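Local coordinates for protein histidinol dehydrogenase (Elizabethkingia anophelis NUHP1, PDB 6AN0) that probably catalyses the two NAD-dependent oxidation steps that turn L-histidinol into L-histidine, the last stage of histidine biosynthesis, using zinc, at residues 37-42 and 193-197. Sequence-based numbering, arbitrary orientation.
Sequences IVLTVF and IQAIG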
ATOM      1  N   ILE A  37     -24.802   7.655   3.095  1.00 28.93           N
ATOM      2  CA  ILE A  37     -24.794   7.689   4.553  1.00 35.74           C
ATOM      3  C   ILE A  37     -23.460   8.218   5.059  1.00 33.58           C
ATOM      4  O   ILE A  37     -23.412   9.103   5.920  1.00 28.66           O
ATOM      5  CB  ILE A  37     -25.116   6.291   5.105  1.00 31.93           C
ATOM      6  CG1 ILE A  37     -26.620   6.020   4.962  1.00 37.18           C
ATOM      7  CG2 ILE A  37     -24.645   6.144   6.531  1.00 35.10           C
ATOM      8  CD1 ILE A  37     -26.971   4.553   4.833  1.00 42.45           C
ATOM      9  N   VAL A  38     -22.357   7.721   4.484  1.00 22.85           N
ATOM     10  CA  VAL A  38     -21.019   8.154   4.888  1.00 23.36           C
ATOM     11  C   VAL A  38     -20.782   9.615   4.510  1.00 20.65           C
ATOM     12  O   VAL A  38     -20.263  10.405   5.308  1.00 22.02           O
ATOM     13  CB  VAL A  38     -19.956   7.238   4.254  1.00 22.03           C
ATOM     14  CG1 VAL A  38     -18.581   7.843   4.419  1.00 21.50           C
ATOM     15  CG2 VAL A  38     -20.008   5.845   4.894  1.00 26.77           C
ATOM     16  N   LEU A  39     -21.108   9.981   3.269  1.00 22.29           N
ATOM     17  CA  LEU A  39     -20.851  11.343   2.814  1.00 23.24           C
ATOM     18  C   LEU A  39     -21.612  12.364   3.658  1.00 29.27           C
ATOM     19  O   LEU A  39     -21.110  13.463   3.919  1.00 24.68           O
ATOM     20  CB  LEU A  39     -21.221  11.477   1.331  1.00 25.49           C
ATOM     21  CG  LEU A  39     -20.258  10.808   0.333  1.00 25.56           C
ATOM     22  CD1 LEU A  39     -20.738  11.063  -1.095  1.00 33.63           C
ATOM     23  CD2 LEU A  39     -18.847  11.326   0.537  1.00 27.35           C
ATOM     24  N   THR A  40     -22.826  12.019   4.094  1.00 23.95           N
ATOM     25  CA  THR A  40     -23.583  12.919   4.965  1.00 26.64           C
ATOM     26  C   THR A  40     -22.867  13.133   6.298  1.00 24.79           C
ATOM     27  O   THR A  40     -22.766  14.269   6.778  1.00 26.09           O
ATOM     28  CB  THR A  40     -24.992  12.375   5.195  1.00 30.82           C
ATOM     29  OG1 THR A  40     -25.684  12.317   3.944  1.00 30.56           O
ATOM     30  CG2 THR A  40     -25.781  13.275   6.149  1.00 32.00           C
ATOM     31  N   VAL A  41     -22.368  12.056   6.914  1.00 21.99           N
ATOM     32  CA  VAL A  41     -21.617  12.213   8.161  1.00 21.23           C
ATOM     33  C   VAL A  41     -20.364  13.046   7.925  1.00 21.92           C
ATOM     34  O   VAL A  41     -20.022  13.927   8.727  1.00 24.13           O
ATOM     35  CB  VAL A  41     -21.257  10.840   8.760  1.00 21.98           C
ATOM     36  CG1 VAL A  41     -20.467  11.022  10.067  1.00 21.53           C
ATOM     37  CG2 VAL A  41     -22.512  10.014   9.003  1.00 22.64           C
ATOM     38  N   PHE A  42     -19.649  12.767   6.833  1.00 22.10           N
ATOM     39  CA  PHE A  42     -18.438  13.525   6.523  1.00 20.40           C
ATOM     40  C   PHE A  42     -18.742  15.016   6.354  1.00 22.94           C
ATOM     41  O   PHE A  42     -17.963  15.869   6.802  1.00 25.81           O
ATOM     42  CB  PHE A  42     -17.772  12.959   5.258  1.00 20.09           C
ATOM     43  CG  PHE A  42     -16.991  11.669   5.483  1.00 20.85           C
ATOM     44  CD1 PHE A  42     -16.219  11.136   4.462  1.00 21.17           C
ATOM     45  CD2 PHE A  42     -17.027  11.000   6.706  1.00 22.53           C
ATOM     46  CE1 PHE A  42     -15.497   9.955   4.647  1.00 22.94           C
ATOM     47  CE2 PHE A  42     -16.306   9.827   6.907  1.00 24.89           C
ATOM     48  CZ  PHE A  42     -15.526   9.304   5.865  1.00 26.02           C
ATOM     49  N   ILE A 193     -18.627   5.940  11.733  1.00 22.90           N
ATOM     50  CA  ILE A 193     -18.299   6.806  10.601  1.00 23.11           C
ATOM     51  C   ILE A 193     -17.743   8.138  11.093  1.00 21.49           C
ATOM     52  O   ILE A 193     -16.790   8.680  10.517  1.00 22.27           O
ATOM     53  CB  ILE A 193     -19.528   7.016   9.694  1.00 25.93           C
ATOM     54  CG1 ILE A 193     -20.061   5.687   9.145  1.00 21.74           C
ATOM     55  CG2 ILE A 193     -19.165   7.927   8.514  1.00 21.95           C
ATOM     56  CD1 ILE A 193     -21.466   5.847   8.468  1.00 22.45           C
ATOM     57  N   GLN A 194     -18.331   8.687  12.165  1.00 23.84           N
ATOM     58  CA  GLN A 194     -17.914  10.006  12.631  1.00 21.29           C
ATOM     59  C   GLN A 194     -16.475  10.006  13.137  1.00 25.64           C
ATOM     60  O   GLN A 194     -15.758  10.995  12.939  1.00 21.97           O
ATOM     61  CB  GLN A 194     -18.888  10.539  13.702  1.00 21.59           C
ATOM     62  CG  GLN A 194     -19.070   9.663  14.981  1.00 22.95           C
ATOM     63  CD  GLN A 194     -20.132   8.565  14.832  1.00 25.93           C
ATOM     64  OE1 GLN A 194     -20.565   8.244  13.725  1.00 25.33           O
ATOM     65  NE2 GLN A 194     -20.548   7.983  15.959  1.00 26.75           N
ATOM     66  N   ALA A 195     -16.015   8.910  13.753  1.00 18.98           N
ATOM     67  CA  ALA A 195     -14.610   8.829  14.143  1.00 21.65           C
ATOM     68  C   ALA A 195     -13.697   8.824  12.923  1.00 23.29           C
ATOM     69  O   ALA A 195     -12.676   9.525  12.899  1.00 20.07           O
ATOM     70  CB  ALA A 195     -14.350   7.584  14.999  1.00 21.40           C
ATOM     71  N   ILE A 196     -14.038   8.027  11.905  1.00 20.56           N
ATOM     72  CA  ILE A 196     -13.233   8.004  10.681  1.00 18.68           C
ATOM     73  C   ILE A 196     -13.215   9.388  10.040  1.00 23.27           C
ATOM     74  O   ILE A 196     -12.176   9.851   9.545  1.00 21.83           O
ATOM     75  CB  ILE A 196     -13.770   6.933   9.705  1.00 23.99           C
ATOM     76  CG1 ILE A 196     -13.695   5.532  10.324  1.00 21.23           C
ATOM     77  CG2 ILE A 196     -13.025   6.985   8.368  1.00 23.25           C
ATOM     78  CD1 ILE A 196     -12.303   5.181  10.881  1.00 21.08           C
ATOM     79  N   GLY A 197     -14.367  10.069  10.037  1.00 23.69           N
ATOM     80  CA  GLY A 197     -14.433  11.402   9.456  1.00 19.82           C
ATOM     81  C   GLY A 197     -13.597  12.404  10.229  1.00 24.54           C
ATOM     82  O   GLY A 197     -12.917  13.253   9.638  1.00 24.22           O
TER
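Ile193 is a knob that fits the hole formed by Ile37, Val38, Val41 and Phe42. The axes of segments 37-42 and 193-197, which belong to helices 35-48 and 192-201, cross at -55° and come within 9.2 Å. Packing is tight at the middle and at the Gly197 end. The two branches of Ile193 divide the work. CG2 lies anti to the backbone N and drops between Val41 and Phe42. Ile193 CG2 is 3.6 Å from Val41 CB and 3.8 Å from Phe42 CE2. The longer branch, with CG1 beside the backbone N (chi1 -59°), runs to the other end of the hole. There Ile193 CD1 meets Ile37 CG2 at 3.7 Å and Val38 CG2 at 3.9 Å. Val41 CG1 reaches past the knob to the backbone of Gln194.

The Phe42 ring is held from its own helix as well. Val38 CG1 sits 3.6 Å above the plane of the Phe42 ring, over its centre. The ring meets the glycine obliquely, with Phe42 CE2 3.5 Å from Gly197 CA. With no side chain at Gly197, the backbones come close here, and the CA atoms of Phe42 and Gly197 are 5.4 Å apart. Phe201 meets the same ring edge-to-face.

The Ile37 end is looser. Only its CG2 methyl touches Ile193, while CG1 and CD1 turn away, and the residue is exposed. On the flanks, Val38 and Ile196 pack on helix 218-227, and Val41 and Gln194 on Tyr56.

No hydrogen bond or salt bridge joins the two segments. Shape and apolar burial therefore hold helix 35-48 against helix 192-201, which carries Gln194, a predicted NAD(+)-binding residue.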